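Local coordinates for protein ectoine dioxygenase (Sphingopyxis alaskensis, PDB 4MHU) that uses iron, 2-oxoglutarate and oxygen to hydroxylate L-ectoine to 5-hydroxyectoine, a compatible solute that helps the cell survive osmotic stress, at residues L138-G143 against P261-N266; N276-P281 against F291-G296; H152-T157 against L251-N256; D11-R16 against M164-A169. All blocks are in the same frame, centred on the assembly; numbering follows the deposited sequence.

Contact 1: L138-G143 against P261-N266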
loop_
_atom_site.group_PDB
_atom_site.type_symbol
_atom_site.label_atom_id
_atom_site.label_comp_id
_atom_site.label_asym_id
_atom_site.label_seq_id
_atom_site.Cartn_x
_atom_site.Cartn_y
_atom_site.Cartn_z
ATOM N N LEU A 138 -2.192 -5.290 8.986
ATOM C CA LEU A 138 -1.764 -6.666 8.900
ATOM C C LEU A 138 -2.914 -7.459 8.283
ATOM O O LEU A 138 -4.039 -7.378 8.784
ATOM C CB LEU A 138 -1.385 -7.173 10.260
ATOM C CG LEU A 138 -1.141 -8.652 10.390
ATOM C CD1 LEU A 138 -0.085 -9.145 9.421
ATOM C CD2 LEU A 138 -0.703 -8.897 11.821
ATOM N N ASN A 139 -2.622 -8.191 7.190
ATOM C CA ASN A 139 -3.621 -8.922 6.376
ATOM C C ASN A 139 -3.386 -10.416 6.282
ATOM O O ASN A 139 -2.260 -10.876 6.046
ATOM C CB ASN A 139 -3.637 -8.433 4.937
ATOM C CG ASN A 139 -4.070 -7.006 4.812
ATOM O OD1 ASN A 139 -3.333 -6.174 4.294
ATOM N ND2 ASN A 139 -5.263 -6.698 5.307
ATOM N N TYR A 140 -4.481 -11.155 6.447
ATOM C CA TYR A 140 -4.516 -12.589 6.287
ATOM C C TYR A 140 -5.675 -12.972 5.377
ATOM O O TYR A 140 -6.815 -12.886 5.781
ATOM C CB TYR A 140 -4.696 -13.240 7.645
ATOM C CG TYR A 140 -4.689 -14.756 7.609
ATOM C CD1 TYR A 140 -5.876 -15.472 7.643
ATOM C CD2 TYR A 140 -3.499 -15.466 7.562
ATOM C CE1 TYR A 140 -5.884 -16.850 7.625
ATOM C CE2 TYR A 140 -3.503 -16.849 7.545
ATOM C CZ TYR A 140 -4.706 -17.524 7.570
ATOM O OH TYR A 140 -4.738 -18.887 7.560
ATOM N N LYS A 141 -5.368 -13.362 4.143
ATOM C CA LYS A 141 -6.332 -14.006 3.251
ATOM C C LYS A 141 -6.113 -15.543 3.342
ATOM O O LYS A 141 -5.078 -16.058 2.926
ATOM C CB LYS A 141 -6.171 -13.471 1.814
ATOM C CG LYS A 141 -6.890 -14.303 0.727
ATOM C CD LYS A 141 -6.176 -14.334 -0.633
ATOM C CE LYS A 141 -6.637 -13.232 -1.581
ATOM N NZ LYS A 141 -5.809 -13.181 -2.815
ATOM N N PRO A 142 -7.089 -16.287 3.895
ATOM C CA PRO A 142 -6.868 -17.739 4.087
ATOM C C PRO A 142 -6.925 -18.495 2.766
ATOM O O PRO A 142 -7.261 -17.909 1.751
ATOM C CB PRO A 142 -8.065 -18.142 4.919
ATOM C CG PRO A 142 -9.167 -17.287 4.320
ATOM C CD PRO A 142 -8.519 -15.946 4.031
ATOM N N GLY A 143 -6.626 -19.785 2.782
ATOM C CA GLY A 143 -6.824 -20.616 1.596
ATOM C C GLY A 143 -8.309 -20.901 1.353
ATOM O O GLY A 143 -9.152 -20.592 2.194
ATOM N N PRO A 261 -4.913 -23.995 -1.135
ATOM C CA PRO A 261 -4.673 -24.153 0.296
ATOM C C PRO A 261 -3.660 -23.161 0.847
ATOM O O PRO A 261 -3.412 -23.165 2.042
ATOM C CB PRO A 261 -4.065 -25.560 0.378
ATOM C CG PRO A 261 -4.517 -26.264 -0.858
ATOM C CD PRO A 261 -4.450 -25.181 -1.880
ATOM N N PHE A 262 -3.055 -22.337 -0.006
ATOM C CA PHE A 262 -1.918 -21.515 0.409
ATOM C C PHE A 262 -2.379 -20.108 0.708
ATOM O O PHE A 262 -2.845 -19.409 -0.185
ATOM C CB PHE A 262 -0.832 -21.497 -0.669
ATOM C CG PHE A 262 -0.356 -22.854 -1.039
ATOM C CD1 PHE A 262 0.105 -23.719 -0.058
ATOM C CD2 PHE A 262 -0.405 -23.286 -2.347
ATOM C CE1 PHE A 262 0.523 -24.994 -0.384
ATOM C CE2 PHE A 262 0.013 -24.551 -2.686
ATOM C CZ PHE A 262 0.474 -25.405 -1.704
ATOM N N PRO A 263 -2.252 -19.693 1.975
ATOM C CA PRO A 263 -2.783 -18.407 2.347
ATOM C C PRO A 263 -1.898 -17.249 1.906
ATOM O O PRO A 263 -0.707 -17.414 1.627
ATOM C CB PRO A 263 -2.851 -18.497 3.878
ATOM C CG PRO A 263 -1.761 -19.428 4.241
ATOM C CD PRO A 263 -1.786 -20.459 3.151
ATOM N N ARG A 264 -2.503 -16.077 1.829
ATOM C CA ARG A 264 -1.756 -14.852 1.645
ATOM C C ARG A 264 -1.729 -14.106 2.973
ATOM O O ARG A 264 -2.696 -14.103 3.693
ATOM C CB ARG A 264 -2.396 -14.003 0.563
ATOM C CG ARG A 264 -2.011 -14.409 -0.853
ATOM C CD ARG A 264 -2.230 -13.241 -1.814
ATOM N NE ARG A 264 -1.235 -12.159 -1.641
ATOM C CZ ARG A 264 -1.463 -10.849 -1.817
ATOM N NH1 ARG A 264 -2.669 -10.391 -2.163
ATOM N NH2 ARG A 264 -0.465 -9.977 -1.627
ATOM N N ALA A 265 -0.591 -13.513 3.288
ATOM C CA ALA A 265 -0.452 -12.655 4.441
ATOM C C ALA A 265 0.620 -11.619 4.178
ATOM O O ALA A 265 1.694 -11.942 3.725
ATOM C CB ALA A 265 -0.090 -13.484 5.671
ATOM N N ASN A 266 0.329 -10.366 4.438
ATOM C CA ASN A 266 1.334 -9.320 4.311
ATOM C C ASN A 266 1.101 -8.262 5.376
ATOM O O ASN A 266 0.013 -8.196 5.986
ATOM C CB ASN A 266 1.281 -8.669 2.925
ATOM C CG ASN A 266 0.025 -7.837 2.714
ATOM O OD1 ASN A 266 -1.034 -8.155 3.212
ATOM N ND2 ASN A 266 0.156 -6.749 1.994
#

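Contact 2: N276-P281 against F291-G296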
loop_
_atom_site.group_PDB
_atom_site.type_symbol
_atom_site.label_atom_id
_atom_site.label_comp_id
_atom_site.label_asym_id
_atom_site.label_seq_id
_atom_site.Cartn_x
_atom_site.Cartn_y
_atom_site.Cartn_z
ATOM N N ASN A 276 2.479 16.578 2.637
ATOM C CA ASN A 276 1.280 16.203 1.914
ATOM C C ASN A 276 0.176 15.810 2.877
ATOM O O ASN A 276 -0.670 15.002 2.536
ATOM C CB ASN A 276 1.586 15.037 0.955
ATOM C CG ASN A 276 0.525 14.860 -0.137
ATOM O OD1 ASN A 276 -0.040 15.847 -0.684
ATOM N ND2 ASN A 276 0.245 13.592 -0.472
ATOM N N ARG A 277 0.176 16.384 4.076
ATOM C CA ARG A 277 -0.826 16.053 5.095
ATOM C C ARG A 277 -2.284 16.280 4.622
ATOM O O ARG A 277 -2.553 17.049 3.695
ATOM C CB ARG A 277 -0.533 16.777 6.427
ATOM C CG ARG A 277 -0.337 18.288 6.339
ATOM C CD ARG A 277 0.053 18.889 7.690
ATOM N NE ARG A 277 -1.093 19.007 8.600
ATOM C CZ ARG A 277 -1.967 20.013 8.598
ATOM N NH1 ARG A 277 -1.861 21.017 7.727
ATOM N NH2 ARG A 277 -2.969 20.011 9.471
ATOM N N LEU A 278 -3.204 15.559 5.262
ATOM C CA LEU A 278 -4.612 15.549 4.894
ATOM C C LEU A 278 -5.284 16.879 5.160
ATOM O O LEU A 278 -5.002 17.553 6.151
ATOM C CB LEU A 278 -5.362 14.465 5.686
ATOM C CG LEU A 278 -5.325 13.002 5.203
ATOM C CD1 LEU A 278 -4.254 12.747 4.157
ATOM C CD2 LEU A 278 -5.191 12.023 6.367
ATOM N N GLU A 279 -6.199 17.220 4.269
ATOM C CA GLU A 279 -7.097 18.337 4.444
ATOM C C GLU A 279 -8.509 17.793 4.617
ATOM O O GLU A 279 -8.701 16.629 4.974
ATOM C CB GLU A 279 -6.982 19.296 3.258
ATOM C CG GLU A 279 -5.529 19.629 2.938
ATOM C CD GLU A 279 -5.290 21.095 2.661
ATOM O OE1 GLU A 279 -5.917 21.628 1.717
ATOM O OE2 GLU A 279 -4.464 21.703 3.377
ATOM N N LYS A 280 -9.498 18.647 4.416
ATOM C CA LYS A 280 -10.874 18.214 4.480
ATOM C C LYS A 280 -11.122 17.480 3.165
ATOM O O LYS A 280 -10.599 17.890 2.124
ATOM C CB LYS A 280 -11.821 19.406 4.677
ATOM C CG LYS A 280 -11.346 20.410 5.729
ATOM C CD LYS A 280 -12.487 21.229 6.319
ATOM C CE LYS A 280 -13.168 22.096 5.275
ATOM N NZ LYS A 280 -14.362 22.769 5.845
ATOM N N PRO A 281 -11.875 16.372 3.213
ATOM C CA PRO A 281 -12.084 15.494 2.058
ATOM C C PRO A 281 -12.586 16.220 0.844
ATOM O O PRO A 281 -13.410 17.106 0.990
ATOM C CB PRO A 281 -13.162 14.537 2.544
ATOM C CG PRO A 281 -12.948 14.451 4.010
ATOM C CD PRO A 281 -12.370 15.760 4.458
ATOM N N PHE A 291 -8.909 5.031 12.164
ATOM C CA PHE A 291 -7.961 3.923 11.897
ATOM C C PHE A 291 -7.615 3.652 10.410
ATOM O O PHE A 291 -6.644 2.932 10.102
ATOM C CB PHE A 291 -8.436 2.622 12.558
ATOM C CG PHE A 291 -9.817 2.155 12.140
ATOM C CD1 PHE A 291 -10.900 2.300 12.995
ATOM C CD2 PHE A 291 -10.010 1.489 10.951
ATOM C CE1 PHE A 291 -12.157 1.834 12.652
ATOM C CE2 PHE A 291 -11.264 1.015 10.597
ATOM C CZ PHE A 291 -12.342 1.187 11.451
ATOM N N LEU A 292 -8.423 4.224 9.515
ATOM C CA LEU A 292 -8.189 4.200 8.078
ATOM C C LEU A 292 -7.270 5.308 7.597
ATOM O O LEU A 292 -6.744 5.200 6.502
ATOM C CB LEU A 292 -9.504 4.341 7.316
ATOM C CG LEU A 292 -10.571 3.292 7.569
ATOM C CD1 LEU A 292 -11.683 3.503 6.566
ATOM C CD2 LEU A 292 -9.979 1.910 7.431
ATOM N N ALA A 293 -7.076 6.359 8.395
ATOM C CA ALA A 293 -6.226 7.480 7.980
ATOM C C ALA A 293 -5.935 8.454 9.119
ATOM O O ALA A 293 -6.867 8.953 9.783
ATOM C CB ALA A 293 -6.856 8.213 6.805
ATOM N N ARG A 294 -4.640 8.711 9.334
ATOM C CA ARG A 294 -4.174 9.677 10.309
ATOM C C ARG A 294 -4.540 11.079 9.827
ATOM O O ARG A 294 -3.744 11.735 9.154
ATOM C CB ARG A 294 -2.653 9.542 10.483
ATOM C CG ARG A 294 -2.029 10.446 11.539
ATOM C CD ARG A 294 -2.357 9.968 12.948
ATOM N NE ARG A 294 -1.598 8.759 13.339
ATOM C CZ ARG A 294 -2.077 7.510 13.437
ATOM N NH1 ARG A 294 -3.354 7.227 13.168
ATOM N NH2 ARG A 294 -1.258 6.526 13.806
ATOM N N ARG A 295 -5.757 11.520 10.161
ATOM C CA ARG A 295 -6.287 12.841 9.742
ATOM C C ARG A 295 -5.527 13.997 10.392
ATOM O O ARG A 295 -5.497 15.104 9.838
ATOM C CB ARG A 295 -7.808 12.979 10.001
ATOM C CG ARG A 295 -8.306 12.145 11.169
ATOM C CD ARG A 295 -9.589 12.642 11.824
ATOM N NE ARG A 295 -9.837 11.920 13.087
ATOM C CZ ARG A 295 -9.595 12.379 14.328
ATOM N NH1 ARG A 295 -9.100 13.604 14.555
ATOM N NH2 ARG A 295 -9.866 11.592 15.368
ATOM N N GLY A 296 -4.900 13.704 11.532
ATOM C CA GLY A 296 -4.167 14.658 12.397
ATOM C C GLY A 296 -3.383 15.851 11.744
ATOM O O GLY A 296 -3.726 16.326 10.673
#

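Contact 3: H152-T157 against L251-N256. With FE (Fe (III) ion), chain C.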
loop_
_atom_site.group_PDB
_atom_site.type_symbol
_atom_site.label_atom_id
_atom_site.label_comp_id
_atom_site.label_asym_id
_atom_site.label_seq_id
_atom_site.Cartn_x
_atom_site.Cartn_y
_atom_site.Cartn_z
ATOM N N HIS A 152 -8.744 -0.879 -8.248
ATOM C CA HIS A 152 -8.946 0.452 -7.683
ATOM C C HIS A 152 -7.638 1.206 -7.581
ATOM O O HIS A 152 -6.563 0.610 -7.507
ATOM C CB HIS A 152 -9.550 0.370 -6.279
ATOM C CG HIS A 152 -8.631 -0.229 -5.247
ATOM N ND1 HIS A 152 -8.346 -1.582 -5.187
ATOM C CD2 HIS A 152 -7.959 0.338 -4.215
ATOM C CE1 HIS A 152 -7.536 -1.817 -4.163
ATOM N NE2 HIS A 152 -7.285 -0.670 -3.557
ATOM N N SER A 153 -7.738 2.529 -7.560
ATOM C CA SER A 153 -6.609 3.358 -7.197
ATOM C C SER A 153 -6.717 3.898 -5.788
ATOM O O SER A 153 -7.569 4.742 -5.508
ATOM C CB SER A 153 -6.483 4.538 -8.132
ATOM O OG SER A 153 -5.396 5.323 -7.695
ATOM N N ASP A 154 -5.814 3.476 -4.915
ATOM C CA ASP A 154 -5.833 3.978 -3.545
ATOM C C ASP A 154 -6.003 5.481 -3.514
ATOM O O ASP A 154 -6.873 5.977 -2.831
ATOM C CB ASP A 154 -4.591 3.550 -2.768
ATOM C CG ASP A 154 -4.520 2.036 -2.561
ATOM O OD1 ASP A 154 -5.541 1.365 -2.828
ATOM O OD2 ASP A 154 -3.455 1.512 -2.133
ATOM N N PHE A 155 -5.237 6.203 -4.300
ATOM C CA PHE A 155 -5.262 7.669 -4.199
ATOM C C PHE A 155 -6.632 8.286 -4.449
ATOM O O PHE A 155 -7.008 9.282 -3.821
ATOM C CB PHE A 155 -4.282 8.298 -5.187
ATOM C CG PHE A 155 -4.275 9.792 -5.144
ATOM C CD1 PHE A 155 -3.779 10.460 -4.037
ATOM C CD2 PHE A 155 -4.792 10.533 -6.184
ATOM C CE1 PHE A 155 -3.781 11.842 -3.977
ATOM C CE2 PHE A 155 -4.788 11.915 -6.143
ATOM C CZ PHE A 155 -4.283 12.574 -5.038
ATOM N N GLU A 156 -7.369 7.722 -5.394
ATOM C CA GLU A 156 -8.686 8.260 -5.728
ATOM C C GLU A 156 -9.543 8.287 -4.472
ATOM O O GLU A 156 -10.245 9.259 -4.237
ATOM C CB GLU A 156 -9.355 7.454 -6.860
ATOM C CG GLU A 156 -10.625 8.084 -7.423
ATOM C CD GLU A 156 -11.876 7.760 -6.614
ATOM O OE1 GLU A 156 -11.779 6.976 -5.651
ATOM O OE2 GLU A 156 -12.961 8.294 -6.933
ATOM N N THR A 157 -9.460 7.243 -3.657
ATOM C CA THR A 157 -10.174 7.229 -2.363
ATOM C C THR A 157 -9.519 8.132 -1.340
ATOM O O THR A 157 -10.197 8.827 -0.606
ATOM C CB THR A 157 -10.291 5.812 -1.778
ATOM O OG1 THR A 157 -11.155 5.046 -2.602
ATOM C CG2 THR A 157 -10.885 5.815 -0.396
ATOM N N LEU A 251 -1.329 3.795 -8.485
ATOM C CA LEU A 251 -1.229 2.612 -9.330
ATOM C C LEU A 251 -2.562 1.853 -9.266
ATOM O O LEU A 251 -3.141 1.665 -8.195
ATOM C CB LEU A 251 -0.042 1.734 -8.898
ATOM C CG LEU A 251 0.479 0.605 -9.839
ATOM C CD1 LEU A 251 0.895 1.079 -11.217
ATOM C CD2 LEU A 251 1.635 -0.173 -9.198
ATOM N N MET A 252 -3.065 1.455 -10.426
ATOM C CA MET A 252 -4.303 0.708 -10.499
ATOM C C MET A 252 -3.947 -0.727 -10.230
ATOM O O MET A 252 -3.118 -1.296 -10.948
ATOM C CB MET A 252 -4.931 0.824 -11.900
ATOM C CG MET A 252 -6.293 0.149 -12.012
ATOM S SD MET A 252 -7.515 0.909 -10.910
ATOM C CE MET A 252 -7.506 2.590 -11.492
ATOM N N HIS A 253 -4.574 -1.313 -9.211
ATOM C CA HIS A 253 -4.265 -2.673 -8.813
ATOM C C HIS A 253 -5.398 -3.414 -8.175
ATOM O O HIS A 253 -6.431 -2.847 -7.821
ATOM C CB HIS A 253 -3.103 -2.666 -7.858
ATOM C CG HIS A 253 -3.428 -2.035 -6.564
ATOM N ND1 HIS A 253 -3.588 -0.676 -6.435
ATOM C CD2 HIS A 253 -3.638 -2.563 -5.343
ATOM C CE1 HIS A 253 -3.898 -0.393 -5.187
ATOM N NE2 HIS A 253 -3.942 -1.521 -4.507
ATOM N N GLY A 254 -5.181 -4.718 -8.018
ATOM C CA GLY A 254 -6.186 -5.610 -7.411
ATOM C C GLY A 254 -5.760 -7.061 -7.444
ATOM O O GLY A 254 -4.641 -7.353 -7.694
ATOM N N SER A 255 -6.658 -7.985 -7.179
ATOM C CA SER A 255 -6.241 -9.359 -7.063
ATOM C C SER A 255 -7.415 -10.314 -7.207
ATOM O O SER A 255 -8.548 -9.994 -6.820
ATOM C CB SER A 255 -5.476 -9.585 -5.729
ATOM O OG SER A 255 -6.344 -9.753 -4.617
ATOM N N ASN A 256 -7.144 -11.481 -7.794
ATOM C CA ASN A 256 -8.141 -12.540 -7.854
ATOM C C ASN A 256 -8.354 -13.148 -6.444
ATOM O O ASN A 256 -7.619 -12.865 -5.478
ATOM C CB ASN A 256 -7.738 -13.619 -8.871
ATOM C CG ASN A 256 -7.742 -13.111 -10.316
ATOM O OD1 ASN A 256 -6.782 -13.288 -11.054
ATOM N ND2 ASN A 256 -8.816 -12.486 -10.718
HETATM FE FE FE C . -5.190 -1.102 -2.105
#

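Contact 4: D11-R16 against M164-A169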
loop_
_atom_site.group_PDB
_atom_site.type_symbol
_atom_site.label_atom_id
_atom_site.label_comp_id
_atom_site.label_asym_id
_atom_site.label_seq_id
_atom_site.Cartn_x
_atom_site.Cartn_y
_atom_site.Cartn_z
ATOM N N ASP A 11 -8.819 21.792 -6.060
ATOM C CA ASP A 11 -8.956 20.355 -6.214
ATOM C C ASP A 11 -8.271 20.022 -7.533
ATOM O O ASP A 11 -8.842 20.198 -8.592
ATOM C CB ASP A 11 -10.434 19.917 -6.218
ATOM C CG ASP A 11 -10.621 18.373 -6.142
ATOM O OD1 ASP A 11 -11.680 17.908 -5.673
ATOM O OD2 ASP A 11 -9.716 17.612 -6.531
ATOM N N LEU A 12 -7.035 19.542 -7.464
ATOM C CA LEU A 12 -6.299 19.165 -8.668
ATOM C C LEU A 12 -6.760 17.829 -9.271
ATOM O O LEU A 12 -6.423 17.524 -10.408
ATOM C CB LEU A 12 -4.809 19.084 -8.367
ATOM C CG LEU A 12 -3.946 20.353 -8.405
ATOM C CD1 LEU A 12 -4.243 21.293 -7.242
ATOM C CD2 LEU A 12 -2.483 19.930 -8.382
ATOM N N TYR A 13 -7.507 17.035 -8.501
ATOM C CA TYR A 13 -7.824 15.652 -8.865
ATOM C C TYR A 13 -9.281 15.305 -8.576
ATOM O O TYR A 13 -9.571 14.450 -7.731
ATOM C CB TYR A 13 -6.906 14.710 -8.103
ATOM C CG TYR A 13 -5.454 14.833 -8.480
ATOM C CD1 TYR A 13 -5.011 14.482 -9.754
ATOM C CD2 TYR A 13 -4.512 15.264 -7.553
ATOM C CE1 TYR A 13 -3.664 14.580 -10.100
ATOM C CE2 TYR A 13 -3.163 15.359 -7.884
ATOM C CZ TYR A 13 -2.745 15.015 -9.150
ATOM O OH TYR A 13 -1.424 15.119 -9.468
ATOM N N PRO A 14 -10.207 15.970 -9.289
ATOM C CA PRO A 14 -11.604 15.882 -8.941
ATOM C C PRO A 14 -12.179 14.598 -9.489
ATOM O O PRO A 14 -11.882 14.237 -10.612
ATOM C CB PRO A 14 -12.208 17.109 -9.623
ATOM C CG PRO A 14 -11.345 17.366 -10.800
ATOM C CD PRO A 14 -10.005 16.742 -10.531
ATOM N N SER A 15 -12.980 13.922 -8.671
ATOM C CA SER A 15 -13.588 12.631 -8.993
ATOM C C SER A 15 -14.912 12.515 -8.240
ATOM O O SER A 15 -15.112 13.194 -7.233
ATOM C CB SER A 15 -12.636 11.505 -8.568
ATOM O OG SER A 15 -13.084 10.219 -8.954
ATOM N N ARG A 16 -15.819 11.665 -8.720
ATOM C CA ARG A 16 -17.166 11.510 -8.109
ATOM C C ARG A 16 -17.981 12.833 -8.146
ATOM O O ARG A 16 -18.462 13.316 -7.125
ATOM C CB ARG A 16 -17.035 10.946 -6.679
ATOM C CG ARG A 16 -16.195 9.671 -6.606
ATOM C CD ARG A 16 -16.293 8.948 -5.271
ATOM N NE ARG A 16 -15.086 8.174 -4.955
ATOM C CZ ARG A 16 -14.837 7.582 -3.787
ATOM N NH1 ARG A 16 -15.702 7.648 -2.784
ATOM N NH2 ARG A 16 -13.712 6.901 -3.606
ATOM N N MET A 164 -6.354 13.528 1.166
ATOM C CA MET A 164 -4.978 13.500 0.654
ATOM C C MET A 164 -4.926 14.300 -0.646
ATOM O O MET A 164 -5.534 13.919 -1.630
ATOM C CB MET A 164 -4.469 12.081 0.446
ATOM C CG MET A 164 -3.046 12.062 -0.089
ATOM S SD MET A 164 -2.400 10.431 -0.417
ATOM C CE MET A 164 -1.911 9.821 1.198
ATOM N N PRO A 165 -4.198 15.425 -0.657
ATOM C CA PRO A 165 -4.330 16.347 -1.798
ATOM C C PRO A 165 -3.465 16.077 -3.024
ATOM O O PRO A 165 -3.906 16.388 -4.123
ATOM C CB PRO A 165 -3.971 17.708 -1.186
ATOM C CG PRO A 165 -3.167 17.416 0.036
ATOM C CD PRO A 165 -3.298 15.962 0.385
ATOM N N ARG A 166 -2.254 15.531 -2.849
ATOM C CA ARG A 166 -1.360 15.239 -3.984
ATOM C C ARG A 166 -0.927 13.786 -4.085
ATOM O O ARG A 166 -0.871 13.048 -3.084
ATOM C CB ARG A 166 -0.079 16.070 -3.894
ATOM C CG ARG A 166 -0.266 17.581 -3.990
ATOM C CD ARG A 166 -0.633 18.017 -5.394
ATOM N NE ARG A 166 -0.404 19.445 -5.580
ATOM C CZ ARG A 166 0.652 20.006 -6.163
ATOM N NH1 ARG A 166 1.636 19.281 -6.662
ATOM N NH2 ARG A 166 0.709 21.322 -6.245
ATOM N N MET A 167 -0.553 13.380 -5.287
ATOM C CA MET A 167 -0.043 12.035 -5.448
ATOM C C MET A 167 1.381 12.013 -4.911
ATOM O O MET A 167 2.345 12.126 -5.669
ATOM C CB MET A 167 -0.120 11.579 -6.906
ATOM C CG MET A 167 -1.555 11.456 -7.419
ATOM S SD MET A 167 -1.601 10.920 -9.134
ATOM C CE MET A 167 -3.338 10.887 -9.496
ATOM N N ARG A 168 1.506 11.909 -3.591
ATOM C CA ARG A 168 2.810 12.063 -2.951
ATOM C C ARG A 168 2.892 11.048 -1.803
ATOM O O ARG A 168 3.342 11.345 -0.690
ATOM C CB ARG A 168 3.014 13.550 -2.567
ATOM C CG ARG A 168 4.120 13.918 -1.587
ATOM C CD ARG A 168 5.440 14.348 -2.204
ATOM N NE ARG A 168 5.644 15.786 -2.056
ATOM C CZ ARG A 168 6.817 16.396 -1.856
ATOM N NH1 ARG A 168 7.965 15.730 -1.756
ATOM N NH2 ARG A 168 6.839 17.708 -1.754
ATOM N N ALA A 169 2.482 9.817 -2.110
ATOM C CA ALA A 169 2.514 8.730 -1.128
ATOM C C ALA A 169 2.720 7.382 -1.807
ATOM O O ALA A 169 2.528 7.237 -3.017
ATOM C CB ALA A 169 1.241 8.727 -0.303
#

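Contact 1: L138-G143 against P261-N266
Asn139 and Lys141 pair with Asn266 and Arg264 in an antiparallel strand ladder, part of the large sheet of the cupin (double-stranded beta-helix) core. The tight part is the backbone. Asn139 N meets Asn266 O at 2.9 Å, and the return bond runs from Asn266 N to Asn139 O. One hydrogen-bonded pair further on, Lys141 N reaches Arg264 O at 2.8 Å, and Arg264 N gives its hydrogen back to Lys141 O.

Lys141 and Arg264 leave the sheet on one face. The lysine starts with CG anti to the backbone N (chi1 166°), and chi2 (-147°) brings its CD to 4.0 Å from Arg264 CB. The bend at chi3 (-92°) then turns NZ to the edge of the guanidinium, near that plane and 4.3 Å from Arg264 NH1. Lys141 binds 2-oxoglutarate, and the two cations side by side are consistent with a pocket for a dianion; NZ also bonds to Asn256 O, while Arg264 NE has a weak bond to Asn179 OD1.

Past the ladder the contact loosens. Pro261 and Phe262 are exposed, and Gly143 CA comes no nearer than 4.1 Å to Pro261 C. Across the strands the Tyr140 face is lightly packed, though Leu77 and Arg98 also cover the ring: it stands oblique to its neighbours, with CD2 4.4 Å from Ala265 CB and CE2 4.1 Å from Pro263 CB.

Contact 2: N276-P281 against F291-G296
Leu278 and Ala293 supply the apolar part of this contact between two irregular loop segments that follow the last strand of the core, 264-273. Leu278 points its side chain at the other segment, with CG anti to its own carbonyl carbon (chi1 -82°), and a single methyl does the touching. That methyl, CD2, lies 4.2 Å from Ala293 CB and 3.6 Å from Arg295 CA, and it also packs on the carbonyl oxygen of Arg294. Met164, Tyr132 and His134 cover Leu278 as well.

The polar part is thin, and no hydrogen bond joins the segments. Arg277 folds back with a bend at chi3 (-77°) until NH2 is 3.9 Å from Gly296 O, the oxygen lying oblique to the guanidinium; it also forms a long, weak ion pair with Glu297. Arg294 sends its guanidinium away to a salt bridge with Glu102, while its backbone is the centre of an inverse gamma turn.

Just before Ala293 in the chain, Leu292 O accepts a bond from NE2 of the ectoine-binding Gln135. The side chain of Ala293 is about 6 Å from those of Gln135 and Trp158, so the 291-296 loop, with Leu278 packed against it, probably lies beside the ectoine site.

Contact 3: H152-T157 against L251-N256
His152, Asp154 and His253 form the facial triad of two histidines and one carboxylate that holds iron in 2-oxoglutarate dioxygenases. His152 NE2 and Asp154 OD1 each lie 2.6 Å from the iron, and His253 NE2 is at 2.7 Å. His152 and His253 are a cross-strand pair, which puts both imidazoles on one face, and chi1 of 67° swings each ring in to the metal. Their planes are inclined at 49°, an oblique pairing with centroids 4.5 Å apart. The carboxylate stands almost upright to the second ring, at 85°, and Asp154 OD1 approaches its edge 3.4 Å from His253 CE1.

Backbone bonds in both directions between His152 and His253 fix the strands that carry the rings. On the opposite face of the ladder, Met252 bends round so that SD packs on the main chain of His152 and CE sits 4.0 Å from Ser153 CB. With an alanine at Met252, a gap would probably open behind this main chain and let the strand bearing His152 shift.

Each ring's rotation is fixed from its far nitrogen: His152 ND1 bonds to Tyr150 O, and His253 ND1 donates within its own ring plane, from above the Leu251 carbonyl plane, to Leu251 O at 3.0 Å.

Contact 4: D11-R16 against M164-A169
Tyr13 and Leu12, in the N-terminal arm ahead of strand 23-25, pack on Pro165, Arg166 and Met167 of the loop that leads from helix 154-162 into strand 169-175. The arm is shaped by an Asx turn: Asp11 OD2 accepts from Tyr13 N at 3.0 Å on its anti side, and the same oxygen is hydrogen-bonded to NE2 of His159.

Tyr13 turns its ring toward the loop and is touched from two directions. Met167, extended beyond CG (chi2 180°), lays its methyl over one face, with CE 4.2 Å from the centroid of the Tyr13 ring and 27° off its normal. Met167 SD lies more obliquely, 4.7 Å from that centroid. At the rim, Pro165 O sits in the ring plane, 3.7 Å from Tyr13 CD2. Beside the tyrosine, Leu12 puts CD2 over one face of the Arg166 guanidinium, 3.5 Å from Arg166 NE and offset toward the rim.

Polar ends meet at Asp28, whose carboxylate takes a hydrogen bond from Tyr13 OH, a salt bridge from Arg166 NH1 and the backbone N of Met167. A leucine in place of Tyr13 would probably leave Asp28 without its hydroxyl partner and the methyl of Met167 without a flat surface to rest on.

Phe155 of helix 154-162 meets the Tyr13 ring edge-to-face and also touches Met167. No hydrogen bond spans the two segments themselves; the arm is joined to the loop through the shared Asp28 and by side-chain packing, with a Met-aromatic contact at its heart.

In the fold
Contact 3 lies closest to the centre of the chain, about 9 Å from it, against about 16 Å for the centres of the other three. Contact 1 lies in the large sheet and contact 3 in the small one, and the chain passes directly from one to the other in both arms, from strand 131-141 to 149-153 and from 252-255 to 264-273; their centres are 19 Å apart, joined by Lys141 NZ and Asn256 O. Contact 4 crosses contact 3 along the chain and touches it through the salt bridge from Arg16 to Glu156, tying the N-terminal arm to the helix that begins at the iron ligand Asp154. Contact 2 closes last; its centre is 12 Å from that of contact 4, both opposite contact 1.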